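Local atomic coordinates of putative P450-like enzyme (PDB entry 5Z9J), a protein that binds heme b and probably works as a cytochrome P450 monooxygenase in bacterial secondary metabolism. Residues L33-V38 against L307-T312; K25-D30 against V295-T300; L142-S147 against D191-R196. All coordinates share one frame; numbering follows the deposited sequence.

How the interactions relate
The three contacts illustrate how a P450 chain brings distant parts of its sequence together at opposite ends of one fold. Interactions 1 and 2 are neighbours, their centres about 9 Å apart. Strands 27-30 and 35-38 lie side by side in the mixed sheet, where 35-38 also meets 307-310, while the hairpin holding 295-300 leans on 27-30. Their segments alternate along the chain: 25-30, 33-38, 295-300, 307-312. Interaction 3 is nested in the chain between these segments, on the opposite side of the chain's centre, about 36 Å from interaction 1 and 45 Å from interaction 2, centre to centre. There a helix meets a connection between helices, so the contacts sample sheet and helical part separately.

Interaction 1: L33-V38 against L307-T312. With TAM (tris(hydroxyethyl)aminomethane), chain F.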
loop_
_atom_site.group_PDB
_atom_site.type_symbol
_atom_site.label_atom_id
_atom_site.label_comp_id
_atom_site.label_asym_id
_atom_site.label_seq_id
_atom_site.Cartn_x
_atom_site.Cartn_y
_atom_site.Cartn_z
ATOM N N LEU A 33 4.051 -12.837 -20.340
ATOM C CA LEU A 33 4.766 -11.981 -19.380
ATOM C C LEU A 33 5.976 -12.659 -18.734
ATOM O O LEU A 33 6.762 -12.008 -18.027
ATOM C CB LEU A 33 3.829 -11.520 -18.270
ATOM C CG LEU A 33 2.709 -10.570 -18.681
ATOM C CD1 LEU A 33 1.905 -10.176 -17.450
ATOM C CD2 LEU A 33 3.303 -9.353 -19.375
ATOM N N GLN A 34 6.076 -13.966 -18.947
ATOM C CA GLN A 34 7.147 -14.805 -18.425
ATOM C C GLN A 34 7.209 -14.739 -16.893
ATOM O O GLN A 34 8.265 -14.497 -16.308
ATOM C CB GLN A 34 8.479 -14.389 -19.038
ATOM C CG GLN A 34 9.259 -15.521 -19.661
ATOM C CD GLN A 34 10.226 -15.029 -20.715
ATOM O OE1 GLN A 34 10.016 -13.978 -21.320
ATOM N NE2 GLN A 34 11.280 -15.796 -20.959
ATOM N N LEU A 35 6.074 -15.001 -16.251
ATOM C CA LEU A 35 6.007 -15.007 -14.802
ATOM C C LEU A 35 5.002 -16.037 -14.321
ATOM O O LEU A 35 4.165 -16.514 -15.100
ATOM C CB LEU A 35 5.640 -13.615 -14.248
ATOM C CG LEU A 35 4.412 -12.840 -14.746
ATOM C CD1 LEU A 35 3.141 -13.364 -14.105
ATOM C CD2 LEU A 35 4.567 -11.291 -14.511
ATOM N N TRP A 36 5.080 -16.338 -13.024
ATOM C CA TRP A 36 4.219 -17.311 -12.377
ATOM C C TRP A 36 3.248 -16.564 -11.475
ATOM O O TRP A 36 3.575 -15.466 -10.981
ATOM C CB TRP A 36 5.050 -18.332 -11.578
ATOM C CG TRP A 36 6.010 -19.179 -12.398
ATOM C CD1 TRP A 36 7.247 -18.813 -12.875
ATOM C CD2 TRP A 36 5.809 -20.536 -12.821
ATOM N NE1 TRP A 36 7.804 -19.844 -13.584
ATOM C CE2 TRP A 36 6.952 -20.922 -13.552
ATOM C CE3 TRP A 36 4.770 -21.461 -12.650
ATOM C CZ2 TRP A 36 7.088 -22.191 -14.120
ATOM C CZ3 TRP A 36 4.905 -22.726 -13.216
ATOM C CH2 TRP A 36 6.051 -23.081 -13.935
ATOM N N ASN A 37 2.037 -17.126 -11.347
ATOM C CA ASN A 37 0.939 -16.629 -10.513
ATOM C C ASN A 37 0.520 -17.630 -9.433
ATOM O O ASN A 37 0.333 -18.799 -9.744
ATOM C CB ASN A 37 -0.300 -16.298 -11.382
ATOM C CG ASN A 37 -0.056 -15.173 -12.390
ATOM O OD1 ASN A 37 0.189 -14.049 -11.996
ATOM N ND2 ASN A 37 -0.139 -15.472 -13.678
ATOM N N VAL A 38 0.357 -17.181 -8.186
ATOM C CA VAL A 38 -0.213 -18.007 -7.090
ATOM C C VAL A 38 -1.502 -17.363 -6.561
ATOM O O VAL A 38 -1.480 -16.175 -6.187
ATOM C CB VAL A 38 0.772 -18.148 -5.889
ATOM C CG1 VAL A 38 0.210 -19.064 -4.788
ATOM C CG2 VAL A 38 2.077 -18.675 -6.343
ATOM N N LEU A 307 10.140 -15.022 -11.540
ATOM C CA LEU A 307 9.310 -14.009 -10.923
ATOM C C LEU A 307 7.955 -14.635 -10.560
ATOM O O LEU A 307 7.272 -15.178 -11.428
ATOM C CB LEU A 307 9.108 -12.828 -11.870
ATOM C CG LEU A 307 8.241 -11.661 -11.406
ATOM C CD1 LEU A 307 8.837 -10.996 -10.152
ATOM C CD2 LEU A 307 8.108 -10.613 -12.515
ATOM N N LEU A 308 7.591 -14.545 -9.287
ATOM C CA LEU A 308 6.329 -15.062 -8.786
ATOM C C LEU A 308 5.480 -13.956 -8.173
ATOM O O LEU A 308 5.918 -13.231 -7.244
ATOM C CB LEU A 308 6.580 -16.200 -7.788
ATOM C CG LEU A 308 5.366 -16.893 -7.157
ATOM C CD1 LEU A 308 4.704 -17.704 -8.205
ATOM C CD2 LEU A 308 5.819 -17.830 -6.031
ATOM N N LEU A 309 4.280 -13.817 -8.738
ATOM C CA LEU A 309 3.267 -12.901 -8.257
ATOM C C LEU A 309 2.351 -13.615 -7.299
ATOM O O LEU A 309 1.616 -14.522 -7.682
ATOM C CB LEU A 309 2.456 -12.329 -9.406
ATOM C CG LEU A 309 3.352 -11.537 -10.366
ATOM C CD1 LEU A 309 2.541 -10.800 -11.426
ATOM C CD2 LEU A 309 4.309 -10.609 -9.623
ATOM N N VAL A 310 2.423 -13.187 -6.044
ATOM C CA VAL A 310 1.610 -13.696 -4.969
ATOM C C VAL A 310 0.318 -12.855 -4.885
ATOM O O VAL A 310 0.372 -11.665 -4.473
ATOM C CB VAL A 310 2.365 -13.647 -3.644
ATOM C CG1 VAL A 310 1.475 -14.068 -2.498
ATOM C CG2 VAL A 310 3.653 -14.447 -3.715
ATOM N N TRP A 311 -0.820 -13.425 -5.330
ATOM C CA TRP A 311 -2.060 -12.622 -5.377
ATOM C C TRP A 311 -2.829 -12.689 -4.046
ATOM O O TRP A 311 -3.720 -13.520 -3.834
ATOM C CB TRP A 311 -2.920 -13.011 -6.572
ATOM C CG TRP A 311 -2.219 -12.698 -7.858
ATOM C CD1 TRP A 311 -1.574 -13.583 -8.696
ATOM C CD2 TRP A 311 -2.060 -11.391 -8.456
ATOM N NE1 TRP A 311 -1.016 -12.894 -9.770
ATOM C CE2 TRP A 311 -1.310 -11.561 -9.650
ATOM C CE3 TRP A 311 -2.482 -10.107 -8.102
ATOM C CZ2 TRP A 311 -0.974 -10.477 -10.484
ATOM C CZ3 TRP A 311 -2.142 -9.036 -8.928
ATOM C CH2 TRP A 311 -1.395 -9.234 -10.101
ATOM N N THR A 312 -2.408 -11.821 -3.128
ATOM C CA THR A 312 -3.003 -11.662 -1.843
ATOM C C THR A 312 -4.470 -11.295 -2.039
ATOM O O THR A 312 -5.331 -11.772 -1.266
ATOM C CB THR A 312 -2.261 -10.559 -1.041
ATOM O OG1 THR A 312 -2.203 -9.397 -1.860
ATOM C CG2 THR A 312 -0.855 -11.012 -0.697
HETATM C C TAM F . -2.994 -12.136 -14.302
HETATM C C1 TAM F . -3.546 -13.532 -14.802
HETATM C C2 TAM F . -3.898 -10.968 -14.735
HETATM C C3 TAM F . -2.850 -12.159 -12.753
HETATM C C4 TAM F . -5.050 -13.494 -15.093
HETATM C C5 TAM F . -3.282 -9.674 -14.224
HETATM C C6 TAM F . -4.108 -12.641 -11.996
HETATM N N TAM F . -1.660 -11.904 -14.847
HETATM O O4 TAM F . -5.281 -13.206 -16.459
HETATM O O5 TAM F . -1.853 -9.824 -14.302
HETATM O O6 TAM F . -5.123 -11.667 -12.122
HETATM O O HOH W 1 10.038 -15.694 -14.561
#
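W311 and N37 carry the polar side of this contact, their side chains running alongside one another in the same direction. W311 NE1 gives N37 OD1 a nearly straight hydrogen bond of 2.8 Å. OD1 lies close to the plane of the indole, whereas the amide is turned 38° against the ring. The other end of the amide is occupied too, because ND2 bonds to D28 on the next strand. TAM rests over one face of the indole, its C3 3.4 Å from W311 CZ2 and displaced toward the rim. Replacing W311 by an alanine would probably leave N37 OD1 without its indole donor and open a gap beside TAM.

L309 comes up on the same face of the sheet as N37; its side chain runs at a slant to that of L35, with L309 CD1 3.7 Å from L35 CD2. On the other face L308 is anti at its first torsion (CG opposite the backbone N, chi1 -179°). L308 CD1 sits between W36 CB and V38 CG2, and the approach to V38 CG2, at 3.4 Å, is tighter than usual van der Waals contact. I47 of helix 41-48 packs against V38, L308 and V310 on this face.

Behind the side chains, W36 bonds through N to L307 O and through O to L309 N. V38 continues the pattern, its N bonded to L309 O and its O accepting from W311 N. A water joins Q34 O to L307 N at the start of the pairing. This is the parallel pairing of 35-38 with 307-310 within the mixed, five-stranded sheet characteristic of cytochromes P450, and N37 on the one strand and W311 just after the other belong to the observed TAM pocket.

Interaction 2: K25-D30 against V295-T300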
loop_
_atom_site.group_PDB
_atom_site.type_symbol
_atom_site.label_atom_id
_atom_site.label_comp_id
_atom_site.label_asym_id
_atom_site.label_seq_id
_atom_site.Cartn_x
_atom_site.Cartn_y
_atom_site.Cartn_z
ATOM N N LYS A 25 -6.572 -22.855 -11.665
ATOM C CA LYS A 25 -5.437 -23.523 -11.031
ATOM C C LYS A 25 -4.899 -22.593 -9.939
ATOM O O LYS A 25 -4.914 -21.369 -10.072
ATOM C CB LYS A 25 -4.291 -23.845 -12.017
ATOM C CG LYS A 25 -4.554 -23.740 -13.545
ATOM C CD LYS A 25 -5.764 -24.500 -14.106
ATOM C CE LYS A 25 -6.038 -24.046 -15.548
ATOM N NZ LYS A 25 -7.359 -24.477 -16.082
ATOM N N ILE A 26 -4.425 -23.189 -8.861
ATOM C CA ILE A 26 -3.893 -22.427 -7.755
ATOM C C ILE A 26 -2.655 -21.695 -8.250
ATOM O O ILE A 26 -2.439 -20.544 -7.883
ATOM C CB ILE A 26 -3.539 -23.347 -6.558
ATOM C CG1 ILE A 26 -4.781 -24.112 -6.067
ATOM C CG2 ILE A 26 -2.899 -22.551 -5.432
ATOM C CD1 ILE A 26 -4.449 -25.430 -5.316
ATOM N N VAL A 27 -1.871 -22.380 -9.093
ATOM C CA VAL A 27 -0.655 -21.832 -9.706
ATOM C C VAL A 27 -0.682 -21.912 -11.226
ATOM O O VAL A 27 -1.036 -22.947 -11.781
ATOM C CB VAL A 27 0.622 -22.579 -9.229
ATOM C CG1 VAL A 27 1.864 -22.014 -9.902
ATOM C CG2 VAL A 27 0.767 -22.540 -7.724
ATOM N N ASP A 28 -0.335 -20.823 -11.907
ATOM C CA ASP A 28 -0.186 -20.878 -13.371
ATOM C C ASP A 28 1.023 -20.050 -13.824
ATOM O O ASP A 28 1.688 -19.373 -13.019
ATOM C CB ASP A 28 -1.467 -20.437 -14.135
ATOM C CG ASP A 28 -1.783 -18.932 -14.036
ATOM O OD1 ASP A 28 -0.864 -18.067 -14.037
ATOM O OD2 ASP A 28 -2.986 -18.592 -13.986
ATOM N N TYR A 29 1.333 -20.181 -15.108
ATOM C CA TYR A 29 2.440 -19.460 -15.726
ATOM C C TYR A 29 1.889 -18.545 -16.826
ATOM O O TYR A 29 1.034 -18.944 -17.615
ATOM C CB TYR A 29 3.469 -20.453 -16.295
ATOM C CG TYR A 29 4.688 -19.836 -16.952
ATOM C CD1 TYR A 29 5.671 -19.223 -16.201
ATOM C CD2 TYR A 29 4.841 -19.869 -18.336
ATOM C CE1 TYR A 29 6.781 -18.669 -16.800
ATOM C CE2 TYR A 29 5.936 -19.323 -18.942
ATOM C CZ TYR A 29 6.905 -18.721 -18.176
ATOM O OH TYR A 29 8.003 -18.158 -18.791
ATOM N N ASP A 30 2.354 -17.312 -16.854
ATOM C CA ASP A 30 1.978 -16.383 -17.905
ATOM C C ASP A 30 3.104 -16.375 -18.942
ATOM O O ASP A 30 4.171 -15.791 -18.704
ATOM C CB ASP A 30 1.727 -14.996 -17.313
ATOM C CG ASP A 30 1.084 -14.041 -18.302
ATOM O OD1 ASP A 30 1.380 -14.106 -19.516
ATOM O OD2 ASP A 30 0.248 -13.232 -17.869
ATOM N N VAL A 295 11.368 -24.844 -6.592
ATOM C CA VAL A 295 10.364 -25.087 -5.558
ATOM C C VAL A 295 9.112 -25.748 -6.082
ATOM O O VAL A 295 8.790 -25.642 -7.267
ATOM C CB VAL A 295 9.925 -23.779 -4.879
ATOM C CG1 VAL A 295 11.118 -23.052 -4.379
ATOM C CG2 VAL A 295 9.149 -22.877 -5.853
ATOM N N GLU A 296 8.389 -26.394 -5.172
ATOM C CA GLU A 296 7.088 -26.949 -5.479
ATOM C C GLU A 296 6.004 -26.100 -4.777
ATOM O O GLU A 296 6.028 -25.920 -3.560
ATOM C CB GLU A 296 7.027 -28.415 -5.045
ATOM C CG GLU A 296 5.633 -28.965 -4.957
ATOM C CD GLU A 296 5.611 -30.468 -4.748
ATOM O OE1 GLU A 296 6.664 -31.060 -4.398
ATOM O OE2 GLU A 296 4.546 -31.067 -4.999
ATOM N N VAL A 297 5.039 -25.611 -5.555
ATOM C CA VAL A 297 3.929 -24.820 -5.031
ATOM C C VAL A 297 2.594 -25.319 -5.561
ATOM O O VAL A 297 2.335 -25.241 -6.763
ATOM C CB VAL A 297 4.050 -23.319 -5.419
ATOM C CG1 VAL A 297 2.848 -22.554 -4.909
ATOM C CG2 VAL A 297 5.354 -22.712 -4.913
ATOM N N ALA A 298 1.745 -25.793 -4.645
ATOM C CA ALA A 298 0.459 -26.397 -4.994
ATOM C C ALA A 298 0.687 -27.461 -6.049
ATOM O O ALA A 298 0.018 -27.474 -7.080
ATOM C CB ALA A 298 -0.530 -25.349 -5.482
ATOM N N GLY A 299 1.674 -28.311 -5.798
ATOM C CA GLY A 299 2.006 -29.429 -6.670
ATOM C C GLY A 299 2.520 -29.046 -8.053
ATOM O O GLY A 299 2.539 -29.887 -8.969
ATOM N N THR A 300 3.113 -27.850 -8.140
ATOM C CA THR A 300 3.629 -27.288 -9.385
ATOM C C THR A 300 5.078 -26.915 -9.137
ATOM O O THR A 300 5.390 -26.278 -8.128
ATOM C CB THR A 300 2.816 -26.023 -9.854
ATOM O OG1 THR A 300 1.438 -26.368 -10.020
ATOM C CG2 THR A 300 3.321 -25.490 -11.173
#
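V27 meets V297, A298 and T300, where a beta hairpin closed by a type I' turn leans on an outermost strand of the P450 sheet. The contact shows how a small hairpin can pack against a sheet mainly through side chains, since no hydrogen bond links the two segments. Followed outward from the backbone, V27 touches the hairpin with each of its side-chain carbons. V27 CB comes first, 4.0 Å from T300 OG1 and about as far from V297 O. V27 CG1, anti to the backbone N (chi1 179°), reaches the methyl group of T300, 4.0 Å from T300 CG2, the two side chains running past one another in opposed senses. CG2, the branch beside the backbone N, faces the start of the turn. V27 CG2 lies 3.5 Å from V297 CG1, the two valines crossing at about a right angle, and also touches A298 CB.

I26 extends the apolar patch, its CG2 packing 3.7 Å from A298 CB, and E43 of helix 41-48 touches both residues. W36, on the neighbouring strand, packs against V27 and T300 and so carries the same surface further over the sheet. The side chain of D28 starts away from the hairpin, in keeping with strand alternation, and its OD2 bonds to Y39 OH.

The turn itself runs from V297 to T300, with A298 and G299 both at positive phi. V297 N bonds firmly to T300 O, while the return bond from T300 N to V297 O is weak. The same V297 carbonyl oxygen faces strand 27-30: V27 CG2 stands 3.3 Å from V297 O, its nearest approach to the hairpin.

Interaction 3: L142-S147 against D191-R196; sequences LGVPES and DYWHER
R196 and G143 make the polar link of this contact, a weak hydrogen bond. R196 NH2 lies 3.1 Å from G143 O, but the angle at the hydrogen is only 128°. The arginine chain is bent at its second and third torsions, chi3 (-54°) turning NE back on the chain. Its guanidinium and P145 meet tip to tip. P145 CD lies over one face of the flat group, offset toward its rim and 3.5 Å from R196 NH2.

The remaining contacts are apolar or nearly so. V144 CG1 approaches Y192 at the edge of the ring, close to its plane, and is only 3.2 Å from Y192 OH. V144 CG1 is also 3.9 Å from W193 CZ3. L142 crosses W193 at about a right angle, its CD1 touching CH2 at the end of the indole. Within the helix, Y192 CD2 stands over the centre of one face of W193, and V144 CG1 touches both rings. L142 and W193 also share A231 of helix 224-238 and I209 of helix 208-214.

G143, at positive phi, ends helix 132-142 in a Schellman motif. By the usual P450 topology these are probably the E-F connection and the G helix, so the contact ties the turn between helices 132-142 and 147-163 to helix 172-202.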
loop_
_atom_site.group_PDB
_atom_site.type_symbol
_atom_site.label_atom_id
_atom_site.label_comp_id
_atom_site.label_asym_id
_atom_site.label_seq_id
_atom_site.Cartn_x
_atom_site.Cartn_y
_atom_site.Cartn_z
ATOM N N LEU A 142 7.385 12.883 8.557
ATOM C CA LEU A 142 8.725 13.101 8.018
ATOM C C LEU A 142 9.217 14.516 8.269
ATOM O O LEU A 142 10.405 14.818 8.106
ATOM C CB LEU A 142 8.716 12.796 6.525
ATOM C CG LEU A 142 8.601 11.314 6.193
ATOM C CD1 LEU A 142 8.149 11.078 4.748
ATOM C CD2 LEU A 142 9.973 10.663 6.422
ATOM N N GLY A 143 8.300 15.401 8.624
ATOM C CA GLY A 143 8.681 16.740 9.051
ATOM C C GLY A 143 8.968 17.708 7.917
ATOM O O GLY A 143 9.706 18.679 8.081
ATOM N N VAL A 144 8.370 17.448 6.763
ATOM C CA VAL A 144 8.468 18.358 5.628
ATOM C C VAL A 144 7.408 19.456 5.716
ATOM O O VAL A 144 6.270 19.217 6.103
ATOM C CB VAL A 144 8.343 17.625 4.268
ATOM C CG1 VAL A 144 9.445 16.571 4.118
ATOM C CG2 VAL A 144 6.957 17.023 4.109
ATOM N N PRO A 145 7.795 20.681 5.353
ATOM C CA PRO A 145 6.840 21.797 5.295
ATOM C C PRO A 145 5.627 21.482 4.413
ATOM O O PRO A 145 5.719 20.620 3.525
ATOM C CB PRO A 145 7.666 22.941 4.696
ATOM C CG PRO A 145 8.907 22.300 4.130
ATOM C CD PRO A 145 9.152 21.069 4.941
ATOM N N GLU A 146 4.499 22.134 4.675
ATOM C CA GLU A 146 3.296 21.878 3.894
ATOM C C GLU A 146 3.547 22.127 2.401
ATOM O O GLU A 146 3.044 21.380 1.564
ATOM C CB GLU A 146 2.124 22.739 4.395
ATOM C CG GLU A 146 1.907 22.656 5.914
ATOM C CD GLU A 146 0.657 23.401 6.407
ATOM O OE1 GLU A 146 -0.117 23.929 5.570
ATOM O OE2 GLU A 146 0.451 23.445 7.646
ATOM N N SER A 147 4.362 23.130 2.067
ATOM C CA SER A 147 4.669 23.419 0.661
ATOM C C SER A 147 5.246 22.193 -0.068
ATOM O O SER A 147 5.009 22.004 -1.252
ATOM C CB SER A 147 5.637 24.611 0.533
ATOM O OG SER A 147 6.883 24.343 1.153
ATOM N N ASP A 191 18.457 14.249 -3.595
ATOM C CA ASP A 191 18.986 15.602 -3.353
ATOM C C ASP A 191 18.001 16.378 -2.516
ATOM O O ASP A 191 18.391 17.222 -1.727
ATOM C CB ASP A 191 19.217 16.330 -4.669
ATOM N N TYR A 192 16.745 15.958 -2.543
ATOM C CA TYR A 192 15.765 16.551 -1.654
ATOM C C TYR A 192 16.003 16.137 -0.212
ATOM O O TYR A 192 16.207 17.003 0.670
ATOM C CB TYR A 192 14.354 16.158 -2.060
ATOM C CG TYR A 192 13.320 16.650 -1.093
ATOM C CD1 TYR A 192 12.852 17.949 -1.171
ATOM C CD2 TYR A 192 12.802 15.814 -0.101
ATOM C CE1 TYR A 192 11.900 18.423 -0.298
ATOM C CE2 TYR A 192 11.847 16.278 0.783
ATOM C CZ TYR A 192 11.402 17.590 0.674
ATOM O OH TYR A 192 10.454 18.086 1.529
ATOM N N TRP A 193 16.045 14.818 0.019
ATOM C CA TRP A 193 16.248 14.322 1.377
ATOM C C TRP A 193 17.611 14.786 1.910
ATOM O O TRP A 193 17.748 15.030 3.102
ATOM C CB TRP A 193 16.085 12.813 1.426
ATOM C CG TRP A 193 14.654 12.461 1.127
ATOM C CD1 TRP A 193 14.209 11.780 0.059
ATOM C CD2 TRP A 193 13.484 12.792 1.914
ATOM N NE1 TRP A 193 12.836 11.664 0.102
ATOM C CE2 TRP A 193 12.366 12.267 1.232
ATOM C CE3 TRP A 193 13.278 13.482 3.113
ATOM C CZ2 TRP A 193 11.057 12.400 1.708
ATOM C CZ3 TRP A 193 11.972 13.623 3.585
ATOM C CH2 TRP A 193 10.882 13.067 2.888
ATOM N N HIS A 194 18.584 14.982 1.030
ATOM C CA HIS A 194 19.868 15.530 1.462
ATOM C C HIS A 194 19.680 16.854 2.183
ATOM O O HIS A 194 20.254 17.072 3.239
ATOM C CB HIS A 194 20.791 15.756 0.278
ATOM C CG HIS A 194 22.061 16.485 0.630
ATOM N ND1 HIS A 194 23.025 15.957 1.461
ATOM C CD2 HIS A 194 22.495 17.724 0.294
ATOM C CE1 HIS A 194 24.011 16.832 1.608
ATOM N NE2 HIS A 194 23.717 17.908 0.902
ATOM N N GLU A 195 18.832 17.721 1.652
ATOM C CA GLU A 195 18.633 19.022 2.282
ATOM C C GLU A 195 17.742 18.936 3.524
ATOM O O GLU A 195 17.909 19.714 4.468
ATOM C CB GLU A 195 18.033 20.009 1.280
ATOM N N ARG A 196 16.834 17.970 3.566
ATOM C CA ARG A 196 16.047 17.788 4.781
ATOM C C ARG A 196 16.908 17.238 5.895
ATOM O O ARG A 196 16.734 17.600 7.049
ATOM C CB ARG A 196 14.839 16.887 4.527
ATOM C CG ARG A 196 13.966 17.382 3.394
ATOM C CD ARG A 196 13.546 18.836 3.675
ATOM N NE ARG A 196 12.911 18.994 4.988
ATOM C CZ ARG A 196 12.631 20.167 5.548
ATOM N NH1 ARG A 196 12.914 21.284 4.895
ATOM N NH2 ARG A 196 12.056 20.229 6.747
#